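Long-range contact in ectonucleoside triphosphate diphosphohydrolase 4 (PDB 6WG5), which belongs to the GDA1/CD39 family, which is grouped in the actin-like clan: residues F345-K358 with F444-G456. Residues are numbered along the deposited sequence; the frame is centred on the assembly and turned at random.
Sequences FDLCRETIQPFMNK and FKSAWMFEVFHRG. With NAG (2-acetamido-2-deoxy-beta-D-glucopyranose), chain B.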
loop_
_atom_site.group_PDB
_atom_site.type_symbol
_atom_site.label_atom_id
_atom_site.label_comp_id
_atom_site.label_asym_id
_atom_site.label_seq_id
_atom_site.Cartn_x
_atom_site.Cartn_y
_atom_site.Cartn_z
ATOM N N PHE A 345 16.518 -21.672 9.606
ATOM C CA PHE A 345 16.136 -20.532 8.777
ATOM C C PHE A 345 16.597 -20.715 7.336
ATOM O O PHE A 345 15.820 -20.519 6.394
ATOM C CB PHE A 345 16.714 -19.251 9.379
ATOM C CG PHE A 345 16.492 -18.024 8.542
ATOM C CD1 PHE A 345 15.304 -17.319 8.625
ATOM C CD2 PHE A 345 17.482 -17.564 7.690
ATOM C CE1 PHE A 345 15.100 -16.186 7.863
ATOM C CE2 PHE A 345 17.286 -16.433 6.924
ATOM C CZ PHE A 345 16.092 -15.742 7.012
ATOM N N ASP A 346 17.861 -21.095 7.139
ATOM C CA ASP A 346 18.380 -21.259 5.783
ATOM C C ASP A 346 17.679 -22.399 5.054
ATOM O O ASP A 346 17.437 -22.312 3.844
ATOM C CB ASP A 346 19.889 -21.496 5.822
ATOM C CG ASP A 346 20.668 -20.242 6.172
ATOM O OD1 ASP A 346 20.231 -19.136 5.784
ATOM O OD2 ASP A 346 21.721 -20.364 6.833
ATOM N N LEU A 347 17.349 -23.477 5.764
ATOM C CA LEU A 347 16.647 -24.585 5.127
ATOM C C LEU A 347 15.195 -24.225 4.838
ATOM O O LEU A 347 14.611 -24.725 3.870
ATOM C CB LEU A 347 16.731 -25.833 6.007
ATOM C CG LEU A 347 16.078 -27.109 5.473
ATOM C CD1 LEU A 347 16.644 -27.492 4.115
ATOM C CD2 LEU A 347 16.262 -28.246 6.466
ATOM N N CYS A 348 14.600 -23.359 5.661
ATOM C CA CYS A 348 13.254 -22.874 5.376
ATOM C C CYS A 348 13.221 -22.085 4.073
ATOM O O CYS A 348 12.296 -22.238 3.268
ATOM C CB CYS A 348 12.754 -22.009 6.533
ATOM S SG CYS A 348 11.097 -21.352 6.283
ATOM N N ARG A 349 14.226 -21.232 3.850
ATOM C CA ARG A 349 14.258 -20.426 2.635
ATOM C C ARG A 349 14.275 -21.303 1.390
ATOM O O ARG A 349 13.572 -21.016 0.414
ATOM C CB ARG A 349 15.474 -19.499 2.650
ATOM C CG ARG A 349 15.412 -18.415 3.707
ATOM C CD ARG A 349 16.490 -17.364 3.498
ATOM N NE ARG A 349 17.838 -17.915 3.609
ATOM C CZ ARG A 349 18.575 -18.337 2.584
ATOM N NH1 ARG A 349 18.107 -18.285 1.345
ATOM N NH2 ARG A 349 19.790 -18.818 2.802
ATOM N N GLU A 350 15.071 -22.375 1.401
ATOM C CA GLU A 350 15.120 -23.264 0.246
ATOM C C GLU A 350 13.806 -24.005 0.057
ATOM O O GLU A 350 13.399 -24.259 -1.082
ATOM C CB GLU A 350 16.266 -24.266 0.401
ATOM C CG GLU A 350 17.624 -23.626 0.638
ATOM C CD GLU A 350 18.005 -22.642 -0.453
ATOM O OE1 GLU A 350 17.449 -22.739 -1.567
ATOM O OE2 GLU A 350 18.861 -21.770 -0.194
ATOM N N THR A 351 13.128 -24.349 1.151
ATOM C CA THR A 351 11.904 -25.136 1.051
ATOM C C THR A 351 10.772 -24.328 0.430
ATOM O O THR A 351 9.973 -24.867 -0.344
ATOM C CB THR A 351 11.498 -25.643 2.433
ATOM O OG1 THR A 351 12.613 -26.304 3.046
ATOM C CG2 THR A 351 10.336 -26.617 2.327
ATOM N N ILE A 352 10.684 -23.034 0.756
ATOM C CA ILE A 352 9.559 -22.211 0.321
ATOM C C ILE A 352 9.802 -21.543 -1.024
ATOM O O ILE A 352 8.902 -20.862 -1.534
ATOM C CB ILE A 352 9.224 -21.145 1.387
ATOM C CG1 ILE A 352 10.407 -20.189 1.583
ATOM C CG2 ILE A 352 8.837 -21.829 2.697
ATOM C CD1 ILE A 352 10.179 -19.129 2.641
ATOM N N GLN A 353 10.985 -21.716 -1.614
ATOM C CA GLN A 353 11.264 -21.180 -2.947
ATOM C C GLN A 353 10.159 -21.466 -3.955
ATOM O O GLN A 353 9.682 -20.518 -4.597
ATOM C CB GLN A 353 12.597 -21.750 -3.450
ATOM C CG GLN A 353 13.820 -21.015 -2.949
ATOM C CD GLN A 353 14.062 -19.726 -3.696
ATOM O OE1 GLN A 353 13.983 -18.642 -3.124
ATOM N NE2 GLN A 353 14.356 -19.835 -4.987
ATOM N N PRO A 354 9.714 -22.709 -4.148
ATOM C CA PRO A 354 8.710 -22.974 -5.193
ATOM C C PRO A 354 7.461 -22.123 -5.082
ATOM O O PRO A 354 6.822 -21.834 -6.102
ATOM C CB PRO A 354 8.385 -24.462 -4.991
ATOM C CG PRO A 354 9.577 -25.029 -4.307
ATOM C CD PRO A 354 10.117 -23.936 -3.441
ATOM N N PHE A 355 7.088 -21.707 -3.874
ATOM C CA PHE A 355 5.818 -21.026 -3.668
ATOM C C PHE A 355 5.829 -19.583 -4.149
ATOM O O PHE A 355 4.762 -18.964 -4.208
ATOM C CB PHE A 355 5.439 -21.093 -2.189
ATOM C CG PHE A 355 5.235 -22.493 -1.696
ATOM C CD1 PHE A 355 3.986 -23.086 -1.754
ATOM C CD2 PHE A 355 6.298 -23.231 -1.205
ATOM C CE1 PHE A 355 3.798 -24.379 -1.313
ATOM C CE2 PHE A 355 6.115 -24.525 -0.764
ATOM C CZ PHE A 355 4.864 -25.100 -0.820
ATOM N N MET A 356 6.997 -19.036 -4.491
ATOM C CA MET A 356 7.035 -17.762 -5.196
ATOM C C MET A 356 6.577 -17.904 -6.639
ATOM O O MET A 356 6.230 -16.901 -7.272
ATOM C CB MET A 356 8.443 -17.177 -5.145
ATOM C CG MET A 356 8.895 -16.823 -3.742
ATOM S SD MET A 356 10.348 -15.766 -3.730
ATOM C CE MET A 356 11.589 -16.890 -4.363
ATOM N N ASN A 357 6.558 -19.126 -7.170
ATOM C CA ASN A 357 5.990 -19.397 -8.490
ATOM C C ASN A 357 6.779 -18.695 -9.592
ATOM O O ASN A 357 6.224 -18.253 -10.601
ATOM C CB ASN A 357 4.509 -19.002 -8.527
ATOM C CG ASN A 357 3.594 -20.158 -8.185
ATOM O OD1 ASN A 357 4.046 -21.207 -7.725
ATOM N ND2 ASN A 357 2.301 -19.974 -8.411
ATOM N N LYS A 358 8.094 -18.608 -9.408
ATOM C CA LYS A 358 8.944 -17.961 -10.398
ATOM C C LYS A 358 9.064 -18.820 -11.650
ATOM O O LYS A 358 9.099 -20.050 -11.580
ATOM C CB LYS A 358 10.333 -17.697 -9.820
ATOM C CG LYS A 358 10.377 -16.594 -8.774
ATOM C CD LYS A 358 11.806 -16.263 -8.350
ATOM C CE LYS A 358 12.571 -15.507 -9.434
ATOM N NZ LYS A 358 12.030 -14.139 -9.661
ATOM N N PHE A 444 8.877 -18.649 9.534
ATOM C CA PHE A 444 8.418 -18.788 8.160
ATOM C C PHE A 444 8.303 -17.426 7.488
ATOM O O PHE A 444 8.776 -17.234 6.362
ATOM C CB PHE A 444 7.076 -19.518 8.115
ATOM C CG PHE A 444 6.513 -19.634 6.731
ATOM C CD1 PHE A 444 6.759 -20.756 5.962
ATOM C CD2 PHE A 444 5.764 -18.605 6.186
ATOM C CE1 PHE A 444 6.254 -20.858 4.686
ATOM C CE2 PHE A 444 5.261 -18.700 4.907
ATOM C CZ PHE A 444 5.508 -19.828 4.154
ATOM N N LYS A 445 7.686 -16.459 8.173
ATOM C CA LYS A 445 7.427 -15.169 7.544
ATOM C C LYS A 445 8.705 -14.371 7.331
ATOM O O LYS A 445 8.821 -13.653 6.332
ATOM C CB LYS A 445 6.427 -14.379 8.382
ATOM C CG LYS A 445 4.996 -14.883 8.234
ATOM C CD LYS A 445 4.148 -14.524 9.436
ATOM C CE LYS A 445 3.023 -13.590 9.067
ATOM N NZ LYS A 445 2.286 -13.136 10.279
ATOM N N SER A 446 9.674 -14.478 8.242
ATOM C CA SER A 446 10.947 -13.796 8.036
ATOM C C SER A 446 11.677 -14.359 6.822
ATOM O O SER A 446 12.270 -13.605 6.041
ATOM C CB SER A 446 11.817 -13.915 9.287
ATOM O OG SER A 446 12.154 -15.264 9.545
ATOM N N ALA A 447 11.641 -15.682 6.646
ATOM C CA ALA A 447 12.281 -16.301 5.489
ATOM C C ALA A 447 11.525 -15.984 4.207
ATOM O O ALA A 447 12.136 -15.704 3.169
ATOM C CB ALA A 447 12.371 -17.810 5.690
ATOM N N TRP A 448 10.194 -16.038 4.256
ATOM C CA TRP A 448 9.391 -15.652 3.103
ATOM C C TRP A 448 9.655 -14.199 2.727
ATOM O O TRP A 448 9.847 -13.873 1.550
ATOM C CB TRP A 448 7.911 -15.880 3.412
ATOM C CG TRP A 448 6.989 -15.509 2.296
ATOM C CD1 TRP A 448 6.133 -14.448 2.261
ATOM C CD2 TRP A 448 6.824 -16.200 1.052
ATOM N NE1 TRP A 448 5.440 -14.436 1.073
ATOM C CE2 TRP A 448 5.847 -15.499 0.313
ATOM C CE3 TRP A 448 7.405 -17.341 0.492
ATOM C CZ2 TRP A 448 5.444 -15.899 -0.958
ATOM C CZ3 TRP A 448 6.998 -17.740 -0.769
ATOM C CH2 TRP A 448 6.028 -17.020 -1.481
ATOM N N MET A 449 9.679 -13.312 3.722
ATOM C CA MET A 449 10.019 -11.915 3.471
ATOM C C MET A 449 11.367 -11.804 2.771
ATOM O O MET A 449 11.515 -11.072 1.786
ATOM C CB MET A 449 10.038 -11.144 4.793
ATOM C CG MET A 449 9.972 -9.634 4.645
ATOM S SD MET A 449 11.060 -8.768 5.798
ATOM C CE MET A 449 12.616 -8.874 4.920
ATOM N N PHE A 450 12.365 -12.536 3.270
ATOM C CA PHE A 450 13.712 -12.439 2.720
ATOM C C PHE A 450 13.755 -12.902 1.269
ATOM O O PHE A 450 14.425 -12.285 0.432
ATOM C CB PHE A 450 14.674 -13.264 3.574
ATOM C CG PHE A 450 16.107 -13.172 3.137
ATOM C CD1 PHE A 450 16.944 -12.206 3.663
ATOM C CD2 PHE A 450 16.618 -14.055 2.201
ATOM C CE1 PHE A 450 18.263 -12.118 3.262
ATOM C CE2 PHE A 450 17.936 -13.973 1.796
ATOM C CZ PHE A 450 18.760 -13.004 2.329
ATOM N N GLU A 451 13.045 -13.987 0.952
ATOM C CA GLU A 451 13.109 -14.563 -0.387
ATOM C C GLU A 451 12.287 -13.760 -1.388
ATOM O O GLU A 451 12.746 -13.512 -2.507
ATOM C CB GLU A 451 12.634 -16.015 -0.353
ATOM C CG GLU A 451 13.629 -16.968 0.283
ATOM C CD GLU A 451 14.910 -17.086 -0.520
ATOM O OE1 GLU A 451 14.872 -16.822 -1.738
ATOM O OE2 GLU A 451 15.957 -17.434 0.063
ATOM N N VAL A 452 11.067 -13.368 -1.017
ATOM C CA VAL A 452 10.268 -12.501 -1.880
ATOM C C VAL A 452 11.069 -11.268 -2.270
ATOM O O VAL A 452 11.052 -10.833 -3.428
ATOM C CB VAL A 452 8.953 -12.120 -1.173
ATOM C CG1 VAL A 452 8.187 -11.061 -1.963
ATOM C CG2 VAL A 452 8.090 -13.351 -0.970
ATOM N N PHE A 453 11.793 -10.696 -1.310
ATOM C CA PHE A 453 12.526 -9.459 -1.554
ATOM C C PHE A 453 13.728 -9.696 -2.460
ATOM O O PHE A 453 13.871 -9.045 -3.501
ATOM C CB PHE A 453 12.960 -8.860 -0.214
ATOM C CG PHE A 453 13.632 -7.518 -0.322
ATOM C CD1 PHE A 453 12.948 -6.421 -0.820
ATOM C CD2 PHE A 453 14.937 -7.350 0.105
ATOM C CE1 PHE A 453 13.563 -5.184 -0.910
ATOM C CE2 PHE A 453 15.559 -6.117 0.020
ATOM C CZ PHE A 453 14.869 -5.033 -0.487
ATOM N N HIS A 454 14.599 -10.636 -2.090
ATOM C CA HIS A 454 15.895 -10.771 -2.746
ATOM C C HIS A 454 15.881 -11.676 -3.969
ATOM O O HIS A 454 16.789 -11.571 -4.799
ATOM C CB HIS A 454 16.935 -11.293 -1.755
ATOM C CG HIS A 454 17.352 -10.281 -0.735
ATOM N ND1 HIS A 454 18.027 -9.127 -1.067
ATOM C CD2 HIS A 454 17.188 -10.247 0.608
ATOM C CE1 HIS A 454 18.257 -8.424 0.026
ATOM N NE2 HIS A 454 17.761 -9.084 1.057
ATOM N N ARG A 455 14.897 -12.564 -4.105
ATOM C CA ARG A 455 14.847 -13.440 -5.270
ATOM C C ARG A 455 13.500 -13.355 -5.972
ATOM O O ARG A 455 13.407 -13.611 -7.177
ATOM C CB ARG A 455 15.157 -14.885 -4.871
ATOM C CG ARG A 455 16.639 -15.217 -4.990
ATOM C CD ARG A 455 16.915 -16.712 -4.995
ATOM N NE ARG A 455 16.777 -17.310 -3.671
ATOM C CZ ARG A 455 17.308 -18.478 -3.319
ATOM N NH1 ARG A 455 18.027 -19.176 -4.189
ATOM N NH2 ARG A 455 17.130 -18.947 -2.092
ATOM N N GLY A 456 12.452 -12.996 -5.241
ATOM C CA GLY A 456 11.187 -12.698 -5.876
ATOM C C GLY A 456 11.304 -11.448 -6.721
ATOM O O GLY A 456 11.074 -11.482 -7.933
HETATM C C1 NAG B . 1.378 -21.044 -8.153
HETATM C C2 NAG B . -0.071 -20.578 -7.981
HETATM C C3 NAG B . -1.025 -21.773 -7.965
HETATM C C4 NAG B . -0.777 -22.700 -9.150
HETATM C C5 NAG B . 0.698 -23.067 -9.229
HETATM C C6 NAG B . 1.045 -23.879 -10.454
HETATM C C7 NAG B . -0.656 -18.543 -6.729
HETATM C C8 NAG B . -0.761 -17.918 -5.370
HETATM N N2 NAG B . -0.221 -19.806 -6.757
HETATM O O3 NAG B . -2.366 -21.296 -7.999
HETATM O O4 NAG B . -1.520 -23.900 -8.973
HETATM O O5 NAG B . 1.480 -21.870 -9.299
HETATM O O6 NAG B . 2.450 -23.920 -10.661
HETATM O O7 NAG B . -0.947 -17.931 -7.751
#
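R349 of helix 345-352 drops between A447, F450, E451 and R455, within residues 444-456 of helix 436-456, a knob in a hole, while A447 fills the reciprocal hole among F345, C348, R349 and I352. E451 OE2 lies in the R349 guanidinium plane, 2.6 Å from NH1, which meets it nearly along its C-O axis, with carboxylate and guanidinium close to coplanar. From its own helix R455 grips the same carboxylate side-on, NE to OE1 (2.8 Å) and NH2 to OE2 (2.9 Å). OE2 thus accepts from both arginines, which probably keeps E451 ionised though buried. It also probably offsets the like charges of R349 NH1 and R455 NH2, 3.6 Å apart. R349 NH2 also binds D346 OD1, and Q353 CD sits over one face of the R455 guanidinium, the two planes inclined by 32°.

Next to this network I352 spreads its two branches: with CG1 between backbone N and carbonyl carbon (chi1 63°), CD1 rests against the backbone at W448, 3.5 Å from its N, and CG2 on F444 CE1. M356 runs counter to W448, its CG against CZ3 and its SD obliquely placed 5.3 Å from the six-membered-ring centroid, a Met-aromatic contact. K358 NZ then closes the far end on R455 O at 2.9 Å, in the carbonyl plane.

With the C321-C348 disulfide built in and NAG on N357 near the other end, this is knobs-into-holes packing of helices crossing at -59°, a salt-bridge network along one side.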